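Local coordinates for protein multiheme cytochrome cf (Carboxydothermus ferrireducens DSM 11255, PDB 6QVM) that probably carries electrons through its bound c-type hemes, from the cell surface to insoluble extracellular iron(III), as a cytochrome inserted into the S-layer, at residues Tyr558-Gly564 / Ala590-Cys595; Glu79-Leu83 / Glu108-Val112; Met256-Asn262 / Glu298-Val302; Gly505-Thr509 / Leu527-Phe531. All coordinates share one frame; numbering follows the deposited sequence.

Interaction 1: residues Tyr558-Gly564 / Ala590-Cys595. With HEC (heme c), chain L.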
# COMPACT_ATOMS: atom_id res chain seq x y z
N TYR A 558 -2.82 -7.69 -19.54
CA TYR A 558 -4.05 -6.94 -19.76
C TYR A 558 -5.16 -7.41 -18.81
O TYR A 558 -5.34 -8.61 -18.59
CB TYR A 558 -4.52 -7.09 -21.21
CG TYR A 558 -3.87 -6.11 -22.16
CD1 TYR A 558 -4.10 -4.75 -22.03
CD2 TYR A 558 -3.03 -6.54 -23.18
CE1 TYR A 558 -3.51 -3.84 -22.89
CE2 TYR A 558 -2.43 -5.64 -24.04
CZ TYR A 558 -2.68 -4.29 -23.89
OH TYR A 558 -2.10 -3.39 -24.75
N HIS A 559 -5.89 -6.45 -18.25
CA HIS A 559 -6.99 -6.72 -17.34
C HIS A 559 -8.35 -6.61 -18.01
O HIS A 559 -9.35 -6.33 -17.34
CB HIS A 559 -6.93 -5.77 -16.14
CG HIS A 559 -5.80 -6.04 -15.20
ND1 HIS A 559 -4.49 -6.07 -15.61
CD2 HIS A 559 -5.79 -6.28 -13.87
CE1 HIS A 559 -3.71 -6.33 -14.58
NE2 HIS A 559 -4.47 -6.46 -13.51
N TYR A 560 -8.42 -6.80 -19.33
CA TYR A 560 -9.72 -6.81 -19.99
C TYR A 560 -10.46 -8.12 -19.76
O TYR A 560 -11.69 -8.13 -19.77
CB TYR A 560 -9.56 -6.56 -21.49
CG TYR A 560 -9.14 -5.15 -21.85
CD1 TYR A 560 -10.06 -4.11 -21.88
CD2 TYR A 560 -7.81 -4.86 -22.14
CE1 TYR A 560 -9.68 -2.82 -22.19
CE2 TYR A 560 -7.42 -3.57 -22.46
CZ TYR A 560 -8.36 -2.56 -22.49
OH TYR A 560 -7.98 -1.27 -22.81
N PHE A 561 -9.72 -9.21 -19.56
CA PHE A 561 -10.26 -10.54 -19.28
C PHE A 561 -11.06 -11.11 -20.44
O PHE A 561 -11.49 -12.27 -20.39
CB PHE A 561 -11.12 -10.51 -18.01
CG PHE A 561 -10.34 -10.23 -16.75
CD1 PHE A 561 -9.67 -11.25 -16.09
CD2 PHE A 561 -10.27 -8.95 -16.24
CE1 PHE A 561 -8.95 -10.99 -14.95
CE2 PHE A 561 -9.55 -8.68 -15.09
CZ PHE A 561 -8.89 -9.71 -14.44
N LYS A 562 -11.23 -10.34 -21.51
CA LYS A 562 -11.88 -10.84 -22.72
C LYS A 562 -10.88 -11.64 -23.53
O LYS A 562 -9.78 -11.16 -23.83
CB LYS A 562 -12.44 -9.68 -23.54
CG LYS A 562 -13.47 -8.84 -22.81
CD LYS A 562 -14.76 -9.62 -22.59
CE LYS A 562 -15.77 -8.76 -21.85
NZ LYS A 562 -17.15 -9.33 -21.90
N VAL A 563 -11.25 -12.86 -23.90
CA VAL A 563 -10.33 -13.77 -24.58
C VAL A 563 -10.39 -13.51 -26.08
O VAL A 563 -11.48 -13.41 -26.66
CB VAL A 563 -10.68 -15.23 -24.27
CG1 VAL A 563 -9.53 -16.13 -24.61
CG2 VAL A 563 -11.07 -15.39 -22.81
N GLY A 564 -9.22 -13.38 -26.70
CA GLY A 564 -9.15 -13.44 -28.14
C GLY A 564 -9.41 -14.85 -28.63
O GLY A 564 -9.13 -15.84 -27.97
N ALA A 590 -6.48 -1.38 -27.54
CA ALA A 590 -5.74 -2.52 -27.02
C ALA A 590 -6.00 -3.72 -27.92
O ALA A 590 -7.13 -3.93 -28.38
CB ALA A 590 -6.15 -2.84 -25.58
N SER A 591 -4.96 -4.51 -28.16
CA SER A 591 -5.04 -5.63 -29.08
C SER A 591 -4.09 -6.72 -28.62
O SER A 591 -2.92 -6.43 -28.35
CB SER A 591 -4.68 -5.18 -30.50
OG SER A 591 -5.46 -5.87 -31.46
N TYR A 592 -4.59 -7.95 -28.51
CA TYR A 592 -3.72 -9.05 -28.13
C TYR A 592 -4.23 -10.37 -28.70
O TYR A 592 -5.38 -10.49 -29.13
CB TYR A 592 -3.59 -9.15 -26.60
CG TYR A 592 -4.89 -9.16 -25.82
CD1 TYR A 592 -5.61 -10.33 -25.62
CD2 TYR A 592 -5.38 -7.99 -25.25
CE1 TYR A 592 -6.79 -10.34 -24.88
CE2 TYR A 592 -6.56 -7.99 -24.52
CZ TYR A 592 -7.26 -9.16 -24.34
OH TYR A 592 -8.43 -9.16 -23.62
N ASN A 593 -3.33 -11.35 -28.69
CA ASN A 593 -3.62 -12.72 -29.09
C ASN A 593 -3.59 -13.60 -27.84
O ASN A 593 -2.56 -13.68 -27.17
CB ASN A 593 -2.61 -13.21 -30.13
CG ASN A 593 -2.94 -14.58 -30.70
OD1 ASN A 593 -3.44 -15.47 -30.00
ND2 ASN A 593 -2.65 -14.77 -31.99
N SER A 594 -4.71 -14.25 -27.53
CA SER A 594 -4.82 -15.04 -26.31
C SER A 594 -4.27 -16.45 -26.44
O SER A 594 -4.32 -17.21 -25.47
CB SER A 594 -6.28 -15.12 -25.84
OG SER A 594 -6.74 -13.88 -25.33
N CYS A 595 -3.73 -16.83 -27.61
CA CYS A 595 -3.45 -18.23 -27.90
C CYS A 595 -2.07 -18.50 -28.48
O CYS A 595 -1.65 -19.66 -28.49
CB CYS A 595 -4.50 -18.78 -28.87
SG CYS A 595 -6.19 -18.33 -28.46
FE HEC L . -3.78 -6.61 -11.57
CHA HEC L . -1.08 -7.98 -13.17
CHB HEC L . -2.16 -3.61 -11.42
CHC HEC L . -6.66 -5.14 -10.37
CHD HEC L . -5.11 -9.70 -10.93
NA HEC L . -1.94 -5.92 -12.15
C1A HEC L . -0.98 -6.65 -12.82
C2A HEC L . 0.13 -5.76 -13.11
C3A HEC L . -0.17 -4.55 -12.62
C4A HEC L . -1.48 -4.64 -12.01
CMA HEC L . 0.73 -3.31 -12.69
CAA HEC L . 1.41 -6.16 -13.87
CBA HEC L . 1.02 -6.19 -15.35
CGA HEC L . 2.17 -6.65 -16.20
O1A HEC L . 2.71 -5.80 -16.95
O2A HEC L . 2.55 -7.85 -16.12
NB HEC L . -4.31 -4.74 -10.98
C1B HEC L . -3.50 -3.62 -11.09
C2B HEC L . -4.32 -2.46 -10.82
C3B HEC L . -5.56 -2.88 -10.50
C4B HEC L . -5.58 -4.33 -10.62
CMB HEC L . -3.79 -1.02 -10.81
CAB HEC L . -6.79 -2.00 -10.13
CBB HEC L . -7.18 -1.01 -11.26
NC HEC L . -5.52 -7.30 -10.71
C1C HEC L . -6.62 -6.52 -10.39
C2C HEC L . -7.74 -7.39 -10.07
C3C HEC L . -7.34 -8.66 -10.30
C4C HEC L . -5.93 -8.62 -10.66
CMC HEC L . -9.17 -6.88 -9.74
CAC HEC L . -8.16 -9.98 -10.10
CBC HEC L . -9.45 -10.04 -10.95
ND HEC L . -3.18 -8.54 -11.98
C1D HEC L . -3.92 -9.67 -11.62
C2D HEC L . -3.20 -10.83 -12.07
C3D HEC L . -1.94 -10.30 -12.77
C4D HEC L . -2.02 -8.86 -12.68
CMD HEC L . -3.62 -12.30 -11.89
CAD HEC L . -0.85 -11.14 -13.45
CBD HEC L . -1.10 -11.03 -14.96
CGD HEC L . -0.19 -11.96 -15.72
O1D HEC L . 0.19 -11.60 -16.87
O2D HEC L . 0.15 -13.05 -15.19
O HOH W 1 -7.16 -9.22 -20.81
O HOH W 2 -2.29 -3.57 -27.61
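Y592 reaches from the edge strand 589-593 into the loop 558-564, and its hydroxyl does most of the polar work. Y592 OH donates to K562 O, which lies in the plane of the ring; the modelled 2.4 Å between them is very short, so the length should be taken with caution. A water sits on the same hydroxyl: it donates to Y592 OH (3.1 Å), accepts from F561 N (2.8 Å) and donates weakly to Y558 O. The ring gets there with CG between its own backbone N and carbonyl carbon (chi1 51°), which tips it toward the loop.

Farther along, G564 N donates to S594 OG at 2.9 Å and 152°, while S594 OG is also hydrogen-bonded to C552 O. Around the strand's other end a second water accepts from S591 N (2.9 Å) and pairs with Y558 OH (2.9 Å). Between these polar points the packing is apolar. The Y558 and Y592 rings are nearly parallel but slid apart, and A590 CB presses on Y560 CE2 (3.4 Å); the Y560 hydroxyl is hydrogen-bonded to N572 ND2.

K562 NZ leaves the contact for an oxygen (O1A) of a different heme from the one whose iron H559 NE2 binds at 2.1 Å, with H477 as the other histidine ligand. N593 OD1 accepts from C595 N in an Asx turn, just where C595 SG is covalently linked to another heme. This is a typical multiheme cytochrome c layout: one axial histidine of a bis-histidine heme, carried on a loop, lies next to the start of a CXXCH heme-attachment motif.

Interaction 2: residues Glu79-Leu83 / Glu108-Val112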
# COMPACT_ATOMS: atom_id res chain seq x y z
N GLU A 79 4.03 14.72 22.16
CA GLU A 79 5.36 14.37 21.68
C GLU A 79 5.86 13.11 22.38
O GLU A 79 6.44 12.22 21.75
CB GLU A 79 6.33 15.52 21.91
CG GLU A 79 7.76 15.19 21.51
CD GLU A 79 8.72 16.36 21.73
OE1 GLU A 79 8.48 17.19 22.64
OE2 GLU A 79 9.71 16.44 20.97
N ARG A 80 5.64 13.03 23.69
CA ARG A 80 6.07 11.87 24.45
C ARG A 80 5.37 10.60 23.97
O ARG A 80 5.98 9.53 23.93
CB ARG A 80 5.83 12.09 25.95
CG ARG A 80 6.73 13.16 26.55
CD ARG A 80 8.16 12.66 26.65
NE ARG A 80 9.13 13.75 26.65
CZ ARG A 80 10.45 13.57 26.61
NH1 ARG A 80 10.93 12.34 26.56
NH2 ARG A 80 11.27 14.60 26.59
N GLY A 81 4.09 10.71 23.62
CA GLY A 81 3.38 9.55 23.09
C GLY A 81 3.91 9.11 21.74
O GLY A 81 4.08 7.92 21.48
N VAL A 82 4.19 10.08 20.87
CA VAL A 82 4.81 9.79 19.58
C VAL A 82 6.14 9.08 19.77
O VAL A 82 6.37 8.00 19.21
CB VAL A 82 4.98 11.09 18.77
CG1 VAL A 82 5.90 10.85 17.59
CG2 VAL A 82 3.64 11.63 18.31
N LEU A 83 7.02 9.65 20.59
CA LEU A 83 8.33 9.04 20.84
C LEU A 83 8.17 7.64 21.42
O LEU A 83 8.88 6.71 21.02
CB LEU A 83 9.15 9.92 21.77
CG LEU A 83 9.47 11.33 21.27
CD1 LEU A 83 10.15 12.14 22.37
CD2 LEU A 83 10.32 11.28 20.02
N GLU A 108 19.06 13.43 24.74
CA GLU A 108 17.95 14.35 24.56
C GLU A 108 18.38 15.66 23.91
O GLU A 108 17.66 16.19 23.06
CB GLU A 108 17.27 14.63 25.90
CG GLU A 108 16.23 13.58 26.30
CD GLU A 108 15.03 13.57 25.37
OE1 GLU A 108 14.99 12.72 24.45
OE2 GLU A 108 14.13 14.42 25.55
N PHE A 109 19.54 16.20 24.30
CA PHE A 109 20.06 17.39 23.63
C PHE A 109 20.29 17.13 22.15
O PHE A 109 20.03 18.00 21.31
CB PHE A 109 21.36 17.84 24.30
CG PHE A 109 21.16 18.71 25.52
CD1 PHE A 109 20.16 18.43 26.44
CD2 PHE A 109 21.97 19.81 25.75
CE1 PHE A 109 19.97 19.23 27.55
CE2 PHE A 109 21.79 20.61 26.86
CZ PHE A 109 20.79 20.32 27.76
N ALA A 110 20.77 15.93 21.80
CA ALA A 110 20.96 15.60 20.39
C ALA A 110 19.62 15.47 19.68
O ALA A 110 19.43 16.04 18.60
CB ALA A 110 21.77 14.31 20.26
N ARG A 111 18.68 14.73 20.26
CA ARG A 111 17.39 14.51 19.60
C ARG A 111 16.71 15.82 19.24
O ARG A 111 16.26 16.01 18.11
CB ARG A 111 16.48 13.68 20.50
CG ARG A 111 15.05 13.58 19.97
CD ARG A 111 14.12 12.86 20.93
NE ARG A 111 13.82 13.64 22.13
CZ ARG A 111 12.99 14.68 22.17
NH1 ARG A 111 12.38 15.09 21.07
NH2 ARG A 111 12.76 15.32 23.31
N VAL A 112 16.61 16.74 20.21
CA VAL A 112 15.86 17.96 19.99
C VAL A 112 16.58 18.87 19.00
O VAL A 112 15.94 19.52 18.16
CB VAL A 112 15.59 18.67 21.34
CG1 VAL A 112 14.99 20.05 21.12
CG2 VAL A 112 14.69 17.81 22.19
O HOH W 3 11.31 17.64 23.23
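R111 carries this contact, its guanidinium wedged between partners from both helices. L83 CD1 rests over the centre of one face, 3.8 Å from R111 CZ, and V112 CG2 lies against the opposite face. R111 leaves its helix with CG anti to the backbone N and then bends at chi3 (71°), which turns the side of the guanidinium to E108 one helical turn back. The grip is bidentate and nearly straight: R111 NE to E108 OE1 and R111 NH2 to E108 OE2, both 2.8 Å. R111 NH1 crosses to E79 OE2 (3.0 Å, 143°), meeting it from above the carboxylate plane, and a water accepts from R111 NH2 (2.7 Å).

R80, bent at chi2, brings NH2 to E108 OE2 at 3.0 Å, from the face of the carboxylate opposite to R111 NH2. E108 OE2 therefore takes two cationic donors, which probably favours its ionised form. R80 NH1 has a further partner in V93 O.

The two helical segments stand far apart, 14.7 Å between axes and nearly perpendicular at 99°, so long side chains span the gap. F206 of helix 199-212 packs on E108 and R111, F109 turns to helix 129-139, and V82 on helix 79-86 touches a heme.

Interaction 3: residues Met256-Asn262 / Glu298-Val302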
# COMPACT_ATOMS: atom_id res chain seq x y z
N MET A 256 28.19 -1.93 -9.43
CA MET A 256 27.69 -2.99 -10.31
C MET A 256 27.16 -2.47 -11.63
O MET A 256 26.73 -3.28 -12.46
CB MET A 256 26.60 -3.82 -9.61
CG MET A 256 25.45 -3.00 -9.07
SD MET A 256 23.86 -3.81 -9.20
CE MET A 256 23.47 -3.48 -10.92
N LEU A 257 27.17 -1.16 -11.85
CA LEU A 257 26.77 -0.64 -13.15
C LEU A 257 27.89 -0.68 -14.17
O LEU A 257 27.65 -0.40 -15.35
CB LEU A 257 26.24 0.79 -13.00
CG LEU A 257 25.00 0.85 -12.12
CD1 LEU A 257 24.45 2.27 -12.01
CD2 LEU A 257 23.95 -0.11 -12.67
N LEU A 258 29.11 -1.03 -13.74
CA LEU A 258 30.27 -1.15 -14.62
C LEU A 258 30.46 0.12 -15.45
O LEU A 258 30.44 0.10 -16.68
CB LEU A 258 30.14 -2.40 -15.50
CG LEU A 258 29.84 -3.68 -14.72
CD1 LEU A 258 29.71 -4.87 -15.65
CD2 LEU A 258 30.90 -3.92 -13.65
N TRP A 259 30.62 1.23 -14.74
CA TRP A 259 30.63 2.55 -15.37
C TRP A 259 31.77 2.70 -16.37
O TRP A 259 31.62 3.41 -17.38
CB TRP A 259 30.73 3.64 -14.31
CG TRP A 259 29.41 3.97 -13.67
CD1 TRP A 259 29.01 3.66 -12.41
CD2 TRP A 259 28.31 4.66 -14.29
NE1 TRP A 259 27.74 4.12 -12.19
CE2 TRP A 259 27.28 4.74 -13.33
CE3 TRP A 259 28.10 5.22 -15.55
CZ2 TRP A 259 26.06 5.36 -13.60
CZ3 TRP A 259 26.89 5.83 -15.81
CH2 TRP A 259 25.89 5.90 -14.84
N SER A 260 32.91 2.04 -16.14
CA SER A 260 34.03 2.17 -17.07
C SER A 260 33.70 1.60 -18.44
O SER A 260 34.42 1.89 -19.40
CB SER A 260 35.27 1.48 -16.50
OG SER A 260 35.04 0.10 -16.30
N LEU A 261 32.65 0.80 -18.55
CA LEU A 261 32.16 0.32 -19.84
C LEU A 261 31.21 1.30 -20.51
O LEU A 261 30.76 1.04 -21.64
CB LEU A 261 31.47 -1.04 -19.68
CG LEU A 261 32.20 -2.20 -18.99
CD1 LEU A 261 31.53 -3.52 -19.34
CD2 LEU A 261 33.68 -2.23 -19.36
N ASN A 262 30.86 2.40 -19.84
CA ASN A 262 29.95 3.41 -20.38
C ASN A 262 30.79 4.55 -20.94
O ASN A 262 31.45 5.27 -20.18
CB ASN A 262 28.98 3.91 -19.31
CG ASN A 262 27.82 4.68 -19.90
OD1 ASN A 262 27.90 5.22 -21.00
ND2 ASN A 262 26.72 4.75 -19.15
N GLU A 298 21.49 -9.15 -18.78
CA GLU A 298 22.76 -9.38 -19.46
C GLU A 298 23.86 -8.44 -18.99
O GLU A 298 24.92 -8.39 -19.62
CB GLU A 298 22.60 -9.28 -20.98
CG GLU A 298 22.35 -7.90 -21.54
CD GLU A 298 21.93 -7.95 -22.99
OE1 GLU A 298 22.42 -7.13 -23.79
OE2 GLU A 298 21.10 -8.82 -23.33
N ASN A 299 23.64 -7.71 -17.89
CA ASN A 299 24.69 -6.98 -17.19
C ASN A 299 25.34 -5.90 -18.05
O ASN A 299 26.54 -5.63 -17.92
CB ASN A 299 25.77 -7.95 -16.68
CG ASN A 299 26.24 -7.63 -15.28
OD1 ASN A 299 25.58 -6.89 -14.56
ND2 ASN A 299 27.38 -8.20 -14.89
N GLN A 300 24.57 -5.26 -18.93
CA GLN A 300 25.17 -4.49 -20.02
C GLN A 300 24.48 -3.15 -20.23
O GLN A 300 23.27 -3.02 -20.07
CB GLN A 300 25.12 -5.29 -21.32
CG GLN A 300 26.48 -5.76 -21.80
CD GLN A 300 26.38 -6.99 -22.69
OE1 GLN A 300 25.78 -6.95 -23.76
NE2 GLN A 300 26.96 -8.09 -22.23
N TRP A 301 25.29 -2.16 -20.63
CA TRP A 301 24.78 -0.93 -21.20
C TRP A 301 24.26 -1.21 -22.60
O TRP A 301 25.00 -1.70 -23.46
CB TRP A 301 25.87 0.13 -21.24
CG TRP A 301 26.42 0.51 -19.91
CD1 TRP A 301 27.58 0.08 -19.36
CD2 TRP A 301 25.81 1.39 -18.96
NE1 TRP A 301 27.75 0.65 -18.11
CE2 TRP A 301 26.67 1.45 -17.84
CE3 TRP A 301 24.63 2.13 -18.94
CZ2 TRP A 301 26.38 2.22 -16.72
CZ3 TRP A 301 24.34 2.89 -17.83
CH2 TRP A 301 25.22 2.93 -16.74
N VAL A 302 22.99 -0.88 -22.84
CA VAL A 302 22.38 -1.01 -24.16
C VAL A 302 21.89 0.36 -24.59
O VAL A 302 21.73 1.28 -23.78
CB VAL A 302 21.23 -2.04 -24.19
CG1 VAL A 302 21.73 -3.41 -23.75
CG2 VAL A 302 20.07 -1.58 -23.32
O HOH W 4 26.79 -5.87 -12.36
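L258 O is gripped by two donors from opposite faces of its carbonyl plane: W301 NE1 at 3.1 Å and 166°, and L261 N at 3.0 Å, within the 3-10 turn 259-261. W301 belongs to 300-303, one of the two outermost strands of a five-stranded antiparallel sheet. N299 and Q300 form a G1 beta bulge opposite D295 just where this strand starts. Segment 256-262, part of the connection between strands 247-248 and 270-275, closes round one indole.

L258 O lies in the plane of the indole, but the N-H arrives well above the carbonyl plane. W301 CH2 sits over a face of W259, 3.5 Å from W259 CZ3, with the planes oblique at 44°. L257 CB packs on W301 CZ2 and L261 CB on W301 CD1; F294 of the adjacent strand and F282 of the next one also meet the indole. One water donates to both M256 O (2.6 Å) and N299 OD1 (2.7 Å).

N262 lies across the indole with CG anti to the N262 backbone N (chi1 -166°): its CB makes a CH-pi contact 3.8 Å from the five-membered centroid, while ND2 lies over the same face, 3.3 Å from W301 CZ3.

Interaction 4: residues Gly505-Thr509 / Leu527-Phe531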
# COMPACT_ATOMS: atom_id res chain seq x y z
N GLY A 505 -19.82 -28.34 -5.13
CA GLY A 505 -20.97 -28.91 -4.45
C GLY A 505 -21.98 -29.51 -5.40
O GLY A 505 -22.54 -30.58 -5.11
N PHE A 506 -22.21 -28.85 -6.53
CA PHE A 506 -23.17 -29.32 -7.53
C PHE A 506 -22.92 -30.78 -7.86
O PHE A 506 -21.78 -31.22 -8.00
CB PHE A 506 -23.06 -28.46 -8.80
CG PHE A 506 -21.86 -28.78 -9.65
CD1 PHE A 506 -20.65 -28.14 -9.43
CD2 PHE A 506 -21.93 -29.71 -10.67
CE1 PHE A 506 -19.54 -28.43 -10.21
CE2 PHE A 506 -20.84 -30.01 -11.46
CZ PHE A 506 -19.63 -29.37 -11.23
N THR A 507 -24.01 -31.54 -7.98
CA THR A 507 -23.92 -32.97 -8.21
C THR A 507 -24.52 -33.32 -9.57
O THR A 507 -24.96 -32.45 -10.32
CB THR A 507 -24.59 -33.75 -7.08
OG1 THR A 507 -25.92 -33.26 -6.89
CG2 THR A 507 -23.80 -33.61 -5.79
N ALA A 508 -24.52 -34.62 -9.87
CA ALA A 508 -25.00 -35.09 -11.17
C ALA A 508 -26.47 -34.77 -11.40
O ALA A 508 -26.92 -34.80 -12.55
CB ALA A 508 -24.77 -36.60 -11.28
N THR A 509 -27.22 -34.46 -10.35
CA THR A 509 -28.64 -34.16 -10.51
C THR A 509 -28.95 -32.71 -10.14
O THR A 509 -29.91 -32.45 -9.40
CB THR A 509 -29.48 -35.11 -9.66
OG1 THR A 509 -29.05 -35.05 -8.29
CG2 THR A 509 -29.34 -36.55 -10.16
N LEU A 527 -15.06 -33.01 -11.71
CA LEU A 527 -16.45 -32.61 -11.51
C LEU A 527 -16.98 -33.00 -10.14
O LEU A 527 -17.95 -32.39 -9.67
CB LEU A 527 -17.33 -33.22 -12.60
CG LEU A 527 -16.94 -32.77 -14.01
CD1 LEU A 527 -17.92 -33.30 -15.04
CD2 LEU A 527 -16.86 -31.25 -14.07
N GLY A 528 -16.38 -33.98 -9.48
CA GLY A 528 -16.84 -34.38 -8.16
C GLY A 528 -17.20 -35.85 -8.07
O GLY A 528 -17.38 -36.52 -9.09
N ALA A 529 -17.32 -36.35 -6.84
CA ALA A 529 -17.54 -37.77 -6.62
C ALA A 529 -18.82 -38.26 -7.30
O ALA A 529 -18.81 -39.29 -7.98
CB ALA A 529 -17.57 -38.07 -5.12
N SER A 530 -19.92 -37.52 -7.13
CA SER A 530 -21.22 -37.99 -7.61
C SER A 530 -21.30 -38.16 -9.12
O SER A 530 -22.30 -38.68 -9.61
CB SER A 530 -22.33 -37.03 -7.15
OG SER A 530 -22.46 -35.95 -8.05
N PHE A 531 -20.28 -37.73 -9.87
CA PHE A 531 -20.24 -38.02 -11.29
C PHE A 531 -19.55 -39.34 -11.59
O PHE A 531 -19.43 -39.71 -12.76
CB PHE A 531 -19.55 -36.87 -12.04
CG PHE A 531 -20.37 -35.61 -12.10
CD1 PHE A 531 -20.52 -34.81 -10.98
CD2 PHE A 531 -21.01 -35.23 -13.27
CE1 PHE A 531 -21.29 -33.66 -11.03
CE2 PHE A 531 -21.76 -34.08 -13.33
CZ PHE A 531 -21.91 -33.30 -12.21
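F531 slides its ring alongside the loop 505-509, held between that loop and its own chain. From CB the side chain sets out with CG anti to the carbonyl carbon, and the ring comes to lie beside A508. CD1 passes near A508 N. One atom on, F531 CE1 touches the T507-A508 peptide, 3.6 Å from T507 C. Across the ring, F531 CE2 comes 4.0 Å from A508 CA, which lies over one face; L527 CB packs against the opposite face. At the tip, F531 CZ meets F506 CE2 at 3.5 Å. There the rings of F506 and F531 touch rim to rim, neither over the face of the other, their planes at 71°. F506 CZ carries on to L527 O (3.8 Å).

One polar bond crosses beside this: A508 N donates to S530 OG at 3.1 Å and 146°. S530 holds OG between its backbone N and carbonyl carbon (chi1 85°), which brings S530 OG over to A508 N and also within 3.2 Å of T507 CB. F531 N in turn bonds back to G528 O (3.2 Å) in the 3-10 turn 529-531.

I649 of helix 641-652 packs on both phenylalanines and L646 on F531, while L663 and L667 of helix 661-672 pack on L527. The loops on the two sides of helix 519-524 are thus joined by a phenylalanine pair and a serine-backbone bond, and packed against helices 641-652 and 661-672.

The four contacts follow one another along a stretched-out chain, and none touches another. Interaction 2 lies nearest the N-terminus, on the opposite side of the chain's centre from interactions 1 and 4; its centre is about 66 Å from that of interaction 4. Interactions 1 and 4 are the nearest pair, about 32 Å between centres, with interaction 3 about 36 Å from interaction 1. Their common element is the series of hemes. Interaction 1 takes part directly in heme ligation and attachment, and V82 of interaction 2 lines a heme pocket. Interactions 4 and 3 stand farther off, the side chains of F506 and W301 about 11 and 14 Å from a heme.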